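Local coordinates for monosaccharide ABC transporter substrate-binding protein, CUT2 family (Acidothermus cellulolyticus, PDB 4RU1) that binds myo-inositol in the cleft between its two lobes and probably delivers it to an ABC-type importer, as related sugar-binding proteins do, at residues Gln183-Val186 with Arg187-Ala191; Asp231-Thr234 with Gln235-Ala238; Ile249-Pro253 with Tyr254-Tyr258; Phe286-Lys289 with Ser290-Ala293; Val295-Phe298 with Ala299-Gly302. One frame throughout, in Å; residues are numbered along the deposited sequence.

Contact 1. Residues Gln183-Val186 with Arg187-Ala191; sequences QPSV and RTTIA
T189 carries OG1 anti to its own carbonyl carbon (chi1 -66°), which swings the hydroxyl back along the helix to the carbonyl of S185, one turn earlier. OG1 donates to S185 O at 2.8 Å, and T189 N donates to the same S185 O at 3.0 Å; the two donors come from opposite faces of the carbonyl plane, the hydroxyl tilted 31° from it. One oxygen is thus gripped twice by one residue, and the polar end of the threonine is folded onto the backbone. A valine here would probably cost S185 O the stronger of its hydroxyl contacts, with T189 N still donating. On the neighbouring side of the helix V186 and I190, one turn apart, run alongside each other: CG1 of V186, anti to its N (chi1 174°), meets I190 CD1 at 3.7 Å. The regular main-chain pattern accompanies them, with I190 N to V186 O at 2.9 Å and R187 N to Q183 O at 3.1 Å. R187 stretches away to a salt bridge with D220, while V186 and I190 rest on L213 and A217 of helix 208-220. The N-terminal end of helix 183-196, where D182 OD1 takes the N-H of S185, is thus amphipathic, as suits a helix in a beta-alpha-beta crossover (strands 172-177 and 202-205) of a periplasmic binding protein lobe.

Contact 2. Residues Asp231-Thr234 with Gln235-Ala238; sequences DFNT and QVPA. With INS (1,2,3,4,5,6-hexahydroxy-cyclohexane), chain M.
An Asx turn built by N233 starts helix 236-241: its OD1 accepts from Q235 N at 2.8 Å and, weakly, from V236 N at 3.1 Å. The amide oxygen reaches both because CG stands between the backbone N and the carbonyl carbon (chi1 71°), curling the side chain over the turn; Q235 N comes from above the plane of the amide, 59° out of it. V236 N also donates to N233 O, closing a type I beta turn from N233 to V236. Next to these bonds the F232 ring stands roughly perpendicular to the V236 side chain, CD2 lying 3.6 Å from V236 CG1, and P237 CD sits at the ring's edge. Residues 231-234 form the loop after strand 226-230, and such strand-end loops line the sugar cleft in type I periplasmic binding proteins. Here D231 does so: its OD2 accepts from inositol O1 at 2.6 Å, while its side chain also touches Q251. Two polar atoms buried here, D231 O and N233 N, have no partner in the model. One water takes the N-H of A238 at 3.0 Å and donates to T234 O at 2.8 Å.

Contact 3. Residues Ile249-Pro253 with Tyr254-Tyr258; sequences IDQQP and YVEGY. With INS (1,2,3,4,5,6-hexahydroxy-cyclohexane), chain M.
Q251 CB lies 3.7 Å from E256 OE2. CG, folded in over the main chain (chi1 68°), stays at 3.6 Å from E256 OE2, and the extended chain then brings the amide between protein and sugar. Its OE1 accepts from inositol O6 at 2.9 Å; its NE2 donates to E256 OE2 at 2.6 Å, on the syn lone pair, with an N-H...O angle of 149° and the amide and carboxylate planes 64° apart. The glutamate probably sets which end of the amide faces the ligand, and its OE1 in turn takes an N-H of N108, itself a ligand residue. A leucine in place of Q251 would probably strip inositol O6 of this acceptor and leave E256 OE2 without its amide mate. A main-chain bond begins the helix, E256 N to Q252 O at 3.0 Å, with Q252 as N-cap. D250 OD1 accepts from Q252 N at 2.9 Å in an Asx turn. P253 packs on I38 and I39, so the chain passes here from the sheet of one lobe to helices of the other: one of the hinge-type connections of the periplasmic binding protein fold, with a first- and second-shell pair at the inositol pocket.

Contact 4. Residues Phe286-Lys289 with Ser290-Ala293; sequences FVDK and SNVA
N291 reaches back to F286 and D288 and staples the end of strand 285-287 to the turn that leads into helix 293-300, while D288 forms an Asx turn over the same bend. The tight side is the asparagine amide. Its ND2 donates to F286 O at 3.2 Å, in the plane of that carbonyl, F286 O lying near the plane of the N291 amide, and its OD1 accepts from D288 N at 2.8 Å with a nearly straight N-H (163°). Both ends of one amide are thereby used on two successive peptide groups, which fixes its rotation. A chi1 of 58° is the setting that folds this amide back over the strand. Against it lie the apolar neighbours: V287 CG1 comes 3.8 Å from V292 CB, and V292 goes on to P237 and I240 of helix 236-241. F286, farther back, meets W247 edge-to-face. The other side faces solvent. There D288 OD1 takes both S290 OG, at 2.7 Å on the syn lone pair, and S290 N, at 2.9 Å from above the carboxylate plane; D288 OD2 turns instead to a salt bridge with R137. K289 is exposed, its CB pointing away from residues 290-293. A water donates to K289 O at 2.9 Å and accepts from A293 N at 3.0 Å.

Contact 5. Residues Val295-Phe298 with Ala299-Gly302; sequences VAKF and AERG
The R301 guanidinium has one face covered by the edge of the F298 ring: CD1 stands 3.3 Å above the plane, over the centre of the group. Relative to the ring, CZ and NE of R301 both lie at its edge, near its plane, and the two planes are 73° apart. The side chains run alongside each other in one direction, R301 extended from CG to NE. NE is held by T303 OG1, which probably limits the turning of the guanidinium. Elsewhere on the helix, K297 bends at chi2 and chi3 to bring NZ to E300 OE1 at 3.0 Å in a salt bridge; NZ meets OE1 nearly in line with its C-O bond. Backbone bonds carry the last turn, A299 N to V295 O at 2.9 Å and E300 N to A296 O at 2.8 Å; then R301 N meets K297 O at 3.1 Å, with a second, weak bond to F298 O. G302, at phi 79°, is the C-prime residue of a Schellman motif: its N donates to A299 O at 2.9 Å, and T303 N to F298 O. The buried face, A296 and A299, sits on P237, and V295 meets F232. Since the cation lies at the ring's edge and not over its pi face, F298 and R301 are joined by packing rather than by a cation-pi interaction, and the charge pair K297-E300, on the outer side of the helix, is likely to be weakened by water.

Contacts 2 and 3 both reach the inositol, through a carboxylate and an amide, and they join where D231 N meets I249 O. Contacts 2, 4 and 5 share an apolar cluster around F232 and P237, in which F232 also touches V287. Contacts 3 and 4 sit on adjoining strands, 248-250 and 285-287, I249 packing on F286. Contact 1 touches none of the others. Contact 3, with no exposed touching residue, turns on an amide-carboxylate pair. Contacts 2 and 4 set buried valines beside exposed turn residues and rely on side-chain caps. The helices of contacts 1 and 5 each have a buried and an exposed face, using a hydroxyl-backbone bond and charged groups.

Contact 1. Residues Gln183-Val186 with Arg187-Ala191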
loop_
_atom_site.group_PDB
_atom_site.type_symbol
_atom_site.label_atom_id
_atom_site.label_comp_id
_atom_site.label_asym_id
_atom_site.label_seq_id
_atom_site.Cartn_x
_atom_site.Cartn_y
_atom_site.Cartn_z
ATOM N N GLN A 183 11.308 14.214 2.277
ATOM C CA GLN A 183 11.166 13.869 3.683
ATOM C C GLN A 183 11.346 15.014 4.685
ATOM O O GLN A 183 10.510 15.161 5.587
ATOM C CB GLN A 183 11.939 12.597 4.058
ATOM C CG GLN A 183 11.332 11.331 3.508
ATOM C CD GLN A 183 12.094 10.092 3.947
ATOM O OE1 GLN A 183 13.265 10.182 4.355
ATOM N NE2 GLN A 183 11.469 8.935 3.823
ATOM N N PRO A 184 12.345 15.904 4.506
ATOM C CA PRO A 184 12.537 16.963 5.490
ATOM C C PRO A 184 11.324 17.920 5.521
ATOM O O PRO A 184 10.906 18.321 6.589
ATOM C CB PRO A 184 13.824 17.637 5.009
ATOM C CG PRO A 184 14.582 16.557 4.311
ATOM C CD PRO A 184 13.473 15.810 3.582
ATOM N N SER A 185 10.732 18.189 4.361
ATOM C CA SER A 185 9.498 18.960 4.282
ATOM C C SER A 185 8.320 18.258 4.963
ATOM O O SER A 185 7.470 18.908 5.528
ATOM C CB SER A 185 9.115 19.186 2.810
ATOM O OG SER A 185 7.932 19.899 2.670
ATOM N N VAL A 186 8.216 16.939 4.834
ATOM C CA VAL A 186 7.152 16.203 5.507
ATOM C C VAL A 186 7.214 16.477 7.020
ATOM O O VAL A 186 6.254 16.823 7.713
ATOM C CB VAL A 186 7.199 14.679 5.247
ATOM C CG1 VAL A 186 6.155 13.928 6.097
ATOM C CG2 VAL A 186 7.007 14.330 3.779
ATOM N N ARG A 187 8.402 16.347 7.538
ATOM C CA ARG A 187 8.629 16.573 8.939
ATOM C C ARG A 187 8.229 17.991 9.466
ATOM O O ARG A 187 7.499 18.110 10.455
ATOM C CB ARG A 187 10.075 16.318 9.307
ATOM C CG ARG A 187 10.349 16.291 10.767
ATOM C CD ARG A 187 11.817 15.937 11.056
ATOM N NE ARG A 187 12.247 16.261 12.398
ATOM C CZ ARG A 187 13.281 15.698 13.045
ATOM N NH1 ARG A 187 14.024 14.706 12.516
ATOM N NH2 ARG A 187 13.600 16.176 14.235
ATOM N N THR A 188 8.694 19.013 8.773
ATOM C CA THR A 188 8.357 20.370 9.189
ATOM C C THR A 188 6.884 20.708 8.988
ATOM O O THR A 188 6.331 21.394 9.825
ATOM C CB THR A 188 9.255 21.379 8.480
ATOM O OG1 THR A 188 9.131 21.228 7.077
ATOM C CG2 THR A 188 10.747 21.218 8.922
ATOM N N THR A 189 6.264 20.128 7.978
ATOM C CA THR A 189 4.873 20.422 7.668
ATOM C C THR A 189 4.054 19.778 8.758
ATOM O O THR A 189 3.044 20.329 9.174
ATOM C CB THR A 189 4.537 19.914 6.276
ATOM O OG1 THR A 189 5.280 20.669 5.298
ATOM C CG2 THR A 189 3.072 20.023 5.893
ATOM N N ILE A 190 4.336 18.528 9.102
ATOM C CA ILE A 190 3.557 17.919 10.185
ATOM C C ILE A 190 3.760 18.675 11.484
ATOM O O ILE A 190 2.818 18.848 12.245
ATOM C CB ILE A 190 3.880 16.410 10.381
ATOM C CG1 ILE A 190 3.485 15.643 9.129
ATOM C CG2 ILE A 190 3.183 15.786 11.601
ATOM C CD1 ILE A 190 4.011 14.192 9.066
ATOM N N ALA A 191 4.998 19.024 11.831
ATOM C CA ALA A 191 5.195 19.730 13.113
ATOM C C ALA A 191 4.439 21.051 13.186
ATOM O O ALA A 191 3.881 21.367 14.227
ATOM C CB ALA A 191 6.671 20.051 13.262
#

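Contact 2. Residues Asp231-Thr234 with Gln235-Ala238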
loop_
_atom_site.group_PDB
_atom_site.type_symbol
_atom_site.label_atom_id
_atom_site.label_comp_id
_atom_site.label_asym_id
_atom_site.label_seq_id
_atom_site.Cartn_x
_atom_site.Cartn_y
_atom_site.Cartn_z
ATOM N N ASP A 231 1.189 0.037 7.750
ATOM C CA ASP A 231 2.411 -0.678 7.291
ATOM C C ASP A 231 3.500 -0.768 8.325
ATOM O O ASP A 231 3.593 -0.015 9.291
ATOM C CB ASP A 231 3.028 -0.004 6.024
ATOM C CG ASP A 231 2.070 0.118 4.866
ATOM O OD1 ASP A 231 1.164 -0.733 4.701
ATOM O OD2 ASP A 231 2.228 1.065 4.062
ATOM N N PHE A 232 4.419 -1.678 8.029
ATOM C CA PHE A 232 5.637 -1.840 8.782
ATOM C C PHE A 232 6.829 -1.362 7.983
ATOM O O PHE A 232 6.806 -1.442 6.776
ATOM C CB PHE A 232 5.856 -3.345 9.099
ATOM C CG PHE A 232 4.991 -3.868 10.203
ATOM C CD1 PHE A 232 3.674 -4.205 9.996
ATOM C CD2 PHE A 232 5.482 -3.901 11.481
ATOM C CE1 PHE A 232 2.888 -4.683 11.046
ATOM C CE2 PHE A 232 4.690 -4.327 12.560
ATOM C CZ PHE A 232 3.402 -4.722 12.328
ATOM N N ASN A 233 7.867 -0.915 8.676
ATOM C CA ASN A 233 9.250 -0.984 8.186
ATOM C C ASN A 233 10.111 -1.534 9.329
ATOM O O ASN A 233 9.558 -1.995 10.349
ATOM C CB ASN A 233 9.735 0.397 7.697
ATOM C CG ASN A 233 9.953 1.384 8.817
ATOM O OD1 ASN A 233 9.733 1.102 9.993
ATOM N ND2 ASN A 233 10.334 2.588 8.439
ATOM N N THR A 234 11.421 -1.464 9.174
ATOM C CA THR A 234 12.305 -2.119 10.088
ATOM C C THR A 234 12.177 -1.508 11.485
ATOM O O THR A 234 12.472 -2.174 12.497
ATOM C CB THR A 234 13.788 -2.070 9.633
ATOM O OG1 THR A 234 14.229 -0.723 9.448
ATOM C CG2 THR A 234 13.960 -2.780 8.330
ATOM N N GLN A 235 11.718 -0.232 11.536
ATOM C CA GLN A 235 11.648 0.510 12.789
ATOM C C GLN A 235 10.340 0.373 13.584
ATOM O O GLN A 235 10.280 0.655 14.770
ATOM C CB GLN A 235 11.906 1.993 12.500
ATOM C CG GLN A 235 13.317 2.266 11.982
ATOM C CD GLN A 235 13.430 3.646 11.396
ATOM O OE1 GLN A 235 14.019 4.549 11.983
ATOM N NE2 GLN A 235 12.836 3.824 10.242
ATOM N N VAL A 236 9.265 -0.013 12.889
ATOM C CA VAL A 236 7.941 -0.030 13.478
ATOM C C VAL A 236 7.772 -0.974 14.676
ATOM O O VAL A 236 7.191 -0.608 15.655
ATOM C CB VAL A 236 6.912 -0.290 12.361
ATOM C CG1 VAL A 236 5.550 -0.590 12.949
ATOM C CG2 VAL A 236 6.794 0.964 11.487
ATOM N N PRO A 237 8.256 -2.204 14.614
ATOM C CA PRO A 237 8.096 -3.083 15.759
ATOM C C PRO A 237 8.557 -2.485 17.105
ATOM O O PRO A 237 7.794 -2.508 18.054
ATOM C CB PRO A 237 8.898 -4.321 15.359
ATOM C CG PRO A 237 8.714 -4.352 13.899
ATOM C CD PRO A 237 8.877 -2.907 13.477
ATOM N N ALA A 238 9.782 -1.977 17.143
ATOM C CA ALA A 238 10.307 -1.265 18.340
ATOM C C ALA A 238 9.432 -0.140 18.789
ATOM O O ALA A 238 9.194 0.064 20.008
ATOM C CB ALA A 238 11.687 -0.739 18.060
HETATM C C1 INS M . 1.259 1.883 1.078
HETATM C C2 INS M . 2.162 3.103 1.180
HETATM C C3 INS M . 2.882 3.305 -0.153
HETATM C C4 INS M . 1.948 3.317 -1.342
HETATM C C5 INS M . 1.131 2.067 -1.425
HETATM C C6 INS M . 0.370 1.780 -0.160
HETATM O O1 INS M . 0.494 1.660 2.273
HETATM O O2 INS M . 1.281 4.226 1.356
HETATM O O3 INS M . 3.551 4.577 -0.045
HETATM O O4 INS M . 2.687 3.507 -2.575
HETATM O O5 INS M . 0.147 2.119 -2.482
HETATM O O6 INS M . -0.311 0.493 -0.229
HETATM O O HOH W 1 12.019 -2.431 15.239
#

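Contact 3. Residues Ile249-Pro253 with Tyr254-Tyr258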
loop_
_atom_site.group_PDB
_atom_site.type_symbol
_atom_site.label_atom_id
_atom_site.label_comp_id
_atom_site.label_asym_id
_atom_site.label_seq_id
_atom_site.Cartn_x
_atom_site.Cartn_y
_atom_site.Cartn_z
ATOM N N ILE A 249 -1.239 -1.026 10.866
ATOM C CA ILE A 249 -2.118 -1.865 10.078
ATOM C C ILE A 249 -1.300 -2.580 9.013
ATOM O O ILE A 249 -0.704 -1.933 8.136
ATOM C CB ILE A 249 -3.244 -1.067 9.416
ATOM C CG1 ILE A 249 -4.108 -0.353 10.497
ATOM C CG2 ILE A 249 -4.046 -1.936 8.517
ATOM C CD1 ILE A 249 -5.095 0.661 9.945
ATOM N N ASP A 250 -1.283 -3.898 9.056
ATOM C CA ASP A 250 -0.532 -4.700 8.111
ATOM C C ASP A 250 -1.435 -5.107 6.937
ATOM O O ASP A 250 -2.536 -5.626 7.163
ATOM C CB ASP A 250 -0.068 -5.942 8.861
ATOM C CG ASP A 250 0.916 -6.790 8.114
ATOM O OD1 ASP A 250 1.441 -6.470 6.989
ATOM O OD2 ASP A 250 1.185 -7.862 8.696
ATOM N N GLN A 251 -0.937 -4.805 5.745
ATOM C CA GLN A 251 -1.534 -5.220 4.473
ATOM C C GLN A 251 -0.794 -6.341 3.777
ATOM O O GLN A 251 -1.182 -6.765 2.671
ATOM C CB GLN A 251 -1.713 -4.059 3.475
ATOM C CG GLN A 251 -0.401 -3.507 2.944
ATOM C CD GLN A 251 -0.574 -2.425 1.872
ATOM O OE1 GLN A 251 -0.104 -1.260 2.026
ATOM N NE2 GLN A 251 -1.175 -2.813 0.774
ATOM N N GLN A 252 0.310 -6.785 4.382
ATOM C CA GLN A 252 1.161 -7.879 3.870
ATOM C C GLN A 252 1.588 -7.642 2.435
ATOM O O GLN A 252 1.260 -8.414 1.509
ATOM C CB GLN A 252 0.527 -9.239 4.061
ATOM C CG GLN A 252 0.250 -9.588 5.502
ATOM C CD GLN A 252 -0.338 -10.965 5.589
ATOM O OE1 GLN A 252 -1.562 -11.147 5.270
ATOM N NE2 GLN A 252 0.497 -11.936 5.843
ATOM N N PRO A 253 2.441 -6.617 2.267
ATOM C CA PRO A 253 3.044 -6.467 0.933
ATOM C C PRO A 253 3.772 -7.632 0.368
ATOM O O PRO A 253 3.780 -7.784 -0.878
ATOM C CB PRO A 253 4.022 -5.296 1.106
ATOM C CG PRO A 253 4.258 -5.221 2.589
ATOM C CD PRO A 253 2.944 -5.616 3.211
ATOM N N TYR A 254 4.400 -8.444 1.210
ATOM C CA TYR A 254 5.099 -9.607 0.704
ATOM C C TYR A 254 4.126 -10.512 0.007
ATOM O O TYR A 254 4.399 -11.080 -1.063
ATOM C CB TYR A 254 5.795 -10.347 1.835
ATOM C CG TYR A 254 6.689 -11.549 1.457
ATOM C CD1 TYR A 254 6.124 -12.814 1.227
ATOM C CD2 TYR A 254 8.105 -11.414 1.292
ATOM C CE1 TYR A 254 6.934 -13.902 0.904
ATOM C CE2 TYR A 254 8.916 -12.524 0.997
ATOM C CZ TYR A 254 8.321 -13.748 0.822
ATOM O OH TYR A 254 9.146 -14.830 0.589
ATOM N N VAL A 255 2.946 -10.672 0.614
ATOM C CA VAL A 255 1.880 -11.490 0.043
ATOM C C VAL A 255 1.334 -10.900 -1.259
ATOM O O VAL A 255 0.986 -11.622 -2.189
ATOM C CB VAL A 255 0.759 -11.808 1.021
ATOM C CG1 VAL A 255 -0.399 -12.594 0.398
ATOM C CG2 VAL A 255 1.338 -12.590 2.189
ATOM N N GLU A 256 1.070 -9.600 -1.241
ATOM C CA GLU A 256 0.632 -8.931 -2.462
ATOM C C GLU A 256 1.567 -9.189 -3.654
ATOM O O GLU A 256 1.103 -9.591 -4.720
ATOM C CB GLU A 256 0.501 -7.443 -2.256
ATOM C CG GLU A 256 -0.551 -7.078 -1.198
ATOM C CD GLU A 256 -0.694 -5.608 -0.946
ATOM O OE1 GLU A 256 -0.079 -4.747 -1.620
ATOM O OE2 GLU A 256 -1.430 -5.249 0.024
ATOM N N GLY A 257 2.849 -8.952 -3.464
ATOM C CA GLY A 257 3.816 -9.183 -4.560
ATOM C C GLY A 257 3.982 -10.628 -4.907
ATOM O O GLY A 257 4.020 -10.990 -6.080
ATOM N N TYR A 258 4.020 -11.492 -3.891
ATOM C CA TYR A 258 4.084 -12.914 -4.118
ATOM C C TYR A 258 2.923 -13.465 -4.903
ATOM O O TYR A 258 3.071 -14.230 -5.881
ATOM C CB TYR A 258 4.263 -13.676 -2.758
ATOM C CG TYR A 258 4.321 -15.179 -2.901
ATOM C CD1 TYR A 258 3.154 -15.934 -2.967
ATOM C CD2 TYR A 258 5.551 -15.861 -2.903
ATOM C CE1 TYR A 258 3.196 -17.332 -3.078
ATOM C CE2 TYR A 258 5.604 -17.252 -2.993
ATOM C CZ TYR A 258 4.437 -17.977 -3.089
ATOM O OH TYR A 258 4.522 -19.365 -3.121
HETATM C C1 INS M . 1.259 1.883 1.078
HETATM C C2 INS M . 2.162 3.103 1.180
HETATM C C3 INS M . 2.882 3.305 -0.153
HETATM C C4 INS M . 1.948 3.317 -1.342
HETATM C C5 INS M . 1.131 2.067 -1.425
HETATM C C6 INS M . 0.370 1.780 -0.160
HETATM O O1 INS M . 0.494 1.660 2.273
HETATM O O2 INS M . 1.281 4.226 1.356
HETATM O O3 INS M . 3.551 4.577 -0.045
HETATM O O4 INS M . 2.687 3.507 -2.575
HETATM O O5 INS M . 0.147 2.119 -2.482
HETATM O O6 INS M . -0.311 0.493 -0.229
#

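Contact 4. Residues Phe286-Lys289 with Ser290-Ala293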
loop_
_atom_site.group_PDB
_atom_site.type_symbol
_atom_site.label_atom_id
_atom_site.label_comp_id
_atom_site.label_asym_id
_atom_site.label_seq_id
_atom_site.Cartn_x
_atom_site.Cartn_y
_atom_site.Cartn_z
ATOM N N PHE A 286 -4.544 -5.359 12.498
ATOM C CA PHE A 286 -3.925 -4.435 13.466
ATOM C C PHE A 286 -2.906 -5.091 14.329
ATOM O O PHE A 286 -3.194 -6.092 15.037
ATOM C CB PHE A 286 -4.956 -3.714 14.333
ATOM C CG PHE A 286 -5.819 -2.699 13.599
ATOM C CD1 PHE A 286 -6.825 -3.066 12.737
ATOM C CD2 PHE A 286 -5.590 -1.330 13.805
ATOM C CE1 PHE A 286 -7.607 -2.115 12.044
ATOM C CE2 PHE A 286 -6.389 -0.407 13.229
ATOM C CZ PHE A 286 -7.369 -0.802 12.308
ATOM N N VAL A 287 -1.718 -4.555 14.309
ATOM C CA VAL A 287 -0.665 -5.070 15.136
ATOM C C VAL A 287 -0.409 -4.017 16.205
ATOM O O VAL A 287 -0.278 -2.836 15.926
ATOM C CB VAL A 287 0.608 -5.307 14.318
ATOM C CG1 VAL A 287 1.750 -5.803 15.178
ATOM C CG2 VAL A 287 0.344 -6.349 13.224
ATOM N N ASP A 288 -0.389 -4.479 17.469
ATOM C CA ASP A 288 -0.233 -3.590 18.662
ATOM C C ASP A 288 0.689 -4.321 19.648
ATOM O O ASP A 288 1.349 -5.293 19.251
ATOM C CB ASP A 288 -1.601 -3.211 19.222
ATOM C CG ASP A 288 -2.403 -4.419 19.685
ATOM O OD1 ASP A 288 -1.755 -5.458 20.006
ATOM O OD2 ASP A 288 -3.649 -4.324 19.714
ATOM N N LYS A 289 0.779 -3.818 20.871
ATOM C CA LYS A 289 1.721 -4.379 21.841
ATOM C C LYS A 289 1.421 -5.833 22.141
ATOM O O LYS A 289 2.375 -6.607 22.400
ATOM C CB LYS A 289 1.729 -3.577 23.150
ATOM C CG LYS A 289 2.693 -2.442 23.133
ATOM C CD LYS A 289 2.736 -1.728 24.487
ATOM C CE LYS A 289 3.461 -2.559 25.540
ATOM N NZ LYS A 289 3.871 -1.746 26.718
ATOM N N SER A 290 0.174 -6.244 21.977
ATOM C CA SER A 290 -0.239 -7.608 22.288
ATOM C C SER A 290 0.231 -8.686 21.281
ATOM O O SER A 290 0.334 -9.877 21.621
ATOM C CB SER A 290 -1.770 -7.622 22.466
ATOM O OG SER A 290 -2.482 -7.792 21.233
ATOM N N ASN A 291 0.491 -8.304 20.038
ATOM C CA ASN A 291 0.846 -9.275 19.010
ATOM C C ASN A 291 2.066 -8.958 18.120
ATOM O O ASN A 291 2.381 -9.655 17.137
ATOM C CB ASN A 291 -0.380 -9.556 18.135
ATOM C CG ASN A 291 -0.943 -8.297 17.474
ATOM O OD1 ASN A 291 -0.291 -7.275 17.472
ATOM N ND2 ASN A 291 -2.154 -8.363 17.024
ATOM N N VAL A 292 2.753 -7.874 18.438
ATOM C CA VAL A 292 3.899 -7.457 17.658
ATOM C C VAL A 292 5.091 -8.410 17.661
ATOM O O VAL A 292 5.790 -8.497 16.674
ATOM C CB VAL A 292 4.306 -5.999 17.993
ATOM C CG1 VAL A 292 4.743 -5.838 19.446
ATOM C CG2 VAL A 292 5.327 -5.449 16.977
ATOM N N ALA A 293 5.291 -9.102 18.777
ATOM C CA ALA A 293 6.385 -10.077 18.867
ATOM C C ALA A 293 6.432 -11.108 17.727
ATOM O O ALA A 293 7.525 -11.467 17.247
ATOM C CB ALA A 293 6.395 -10.769 20.235
HETATM O O HOH W 2 3.787 -8.881 21.420
#

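Contact 5. Residues Val295-Phe298 with Ala299-Gly302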
loop_
_atom_site.group_PDB
_atom_site.type_symbol
_atom_site.label_atom_id
_atom_site.label_comp_id
_atom_site.label_asym_id
_atom_site.label_seq_id
_atom_site.Cartn_x
_atom_site.Cartn_y
_atom_site.Cartn_z
ATOM N N VAL A 295 5.613 -10.610 14.668
ATOM C CA VAL A 295 6.024 -9.992 13.413
ATOM C C VAL A 295 7.400 -9.329 13.425
ATOM O O VAL A 295 8.028 -9.138 12.395
ATOM C CB VAL A 295 4.904 -9.093 12.794
ATOM C CG1 VAL A 295 4.729 -7.795 13.561
ATOM C CG2 VAL A 295 5.147 -8.857 11.299
ATOM N N ALA A 296 7.919 -9.029 14.604
ATOM C CA ALA A 296 9.026 -8.132 14.652
ATOM C C ALA A 296 10.255 -8.537 13.893
ATOM O O ALA A 296 10.873 -7.736 13.209
ATOM C CB ALA A 296 9.361 -7.818 16.109
ATOM N N LYS A 297 10.737 -9.759 14.138
ATOM C CA LYS A 297 11.928 -10.261 13.466
ATOM C C LYS A 297 11.766 -10.183 11.956
ATOM O O LYS A 297 12.734 -9.809 11.251
ATOM C CB LYS A 297 12.247 -11.699 13.926
ATOM C CG LYS A 297 13.450 -11.808 14.847
ATOM C CD LYS A 297 13.438 -10.775 15.965
ATOM C CE LYS A 297 14.751 -10.004 15.985
ATOM N NZ LYS A 297 14.802 -8.995 17.075
ATOM N N PHE A 298 10.565 -10.520 11.474
ATOM C CA PHE A 298 10.309 -10.520 10.036
ATOM C C PHE A 298 10.321 -9.091 9.434
ATOM O O PHE A 298 10.916 -8.810 8.370
ATOM C CB PHE A 298 8.984 -11.227 9.681
ATOM C CG PHE A 298 8.941 -12.703 9.978
ATOM C CD1 PHE A 298 9.935 -13.556 9.558
ATOM C CD2 PHE A 298 7.852 -13.239 10.624
ATOM C CE1 PHE A 298 9.853 -14.920 9.817
ATOM C CE2 PHE A 298 7.763 -14.575 10.913
ATOM C CZ PHE A 298 8.758 -15.432 10.483
ATOM N N ALA A 299 9.642 -8.184 10.130
ATOM C CA ALA A 299 9.688 -6.741 9.776
ATOM C C ALA A 299 11.114 -6.187 9.812
ATOM O O ALA A 299 11.553 -5.453 8.907
ATOM C CB ALA A 299 8.748 -5.959 10.683
ATOM N N GLU A 300 11.864 -6.588 10.832
ATOM C CA GLU A 300 13.230 -6.083 11.003
ATOM C C GLU A 300 14.214 -6.591 9.910
ATOM O O GLU A 300 15.195 -5.925 9.618
ATOM C CB GLU A 300 13.708 -6.337 12.438
ATOM C CG GLU A 300 13.146 -5.311 13.477
ATOM C CD GLU A 300 13.125 -5.837 14.924
ATOM O OE1 GLU A 300 13.655 -6.939 15.168
ATOM O OE2 GLU A 300 12.532 -5.184 15.829
ATOM N N ARG A 301 13.901 -7.723 9.224
ATOM C CA ARG A 301 14.667 -8.153 8.051
ATOM C C ARG A 301 14.071 -7.674 6.735
ATOM O O ARG A 301 14.481 -8.102 5.654
ATOM C CB ARG A 301 14.796 -9.675 8.063
ATOM C CG ARG A 301 13.560 -10.429 7.592
ATOM C CD ARG A 301 13.551 -11.884 8.000
ATOM N NE ARG A 301 12.560 -12.608 7.205
ATOM C CZ ARG A 301 12.342 -13.917 7.291
ATOM N NH1 ARG A 301 13.033 -14.647 8.177
ATOM N NH2 ARG A 301 11.407 -14.489 6.503
ATOM N N GLY A 302 13.045 -6.829 6.794
ATOM C CA GLY A 302 12.482 -6.234 5.580
ATOM C C GLY A 302 11.554 -7.147 4.808
ATOM O O GLY A 302 11.294 -6.879 3.639
#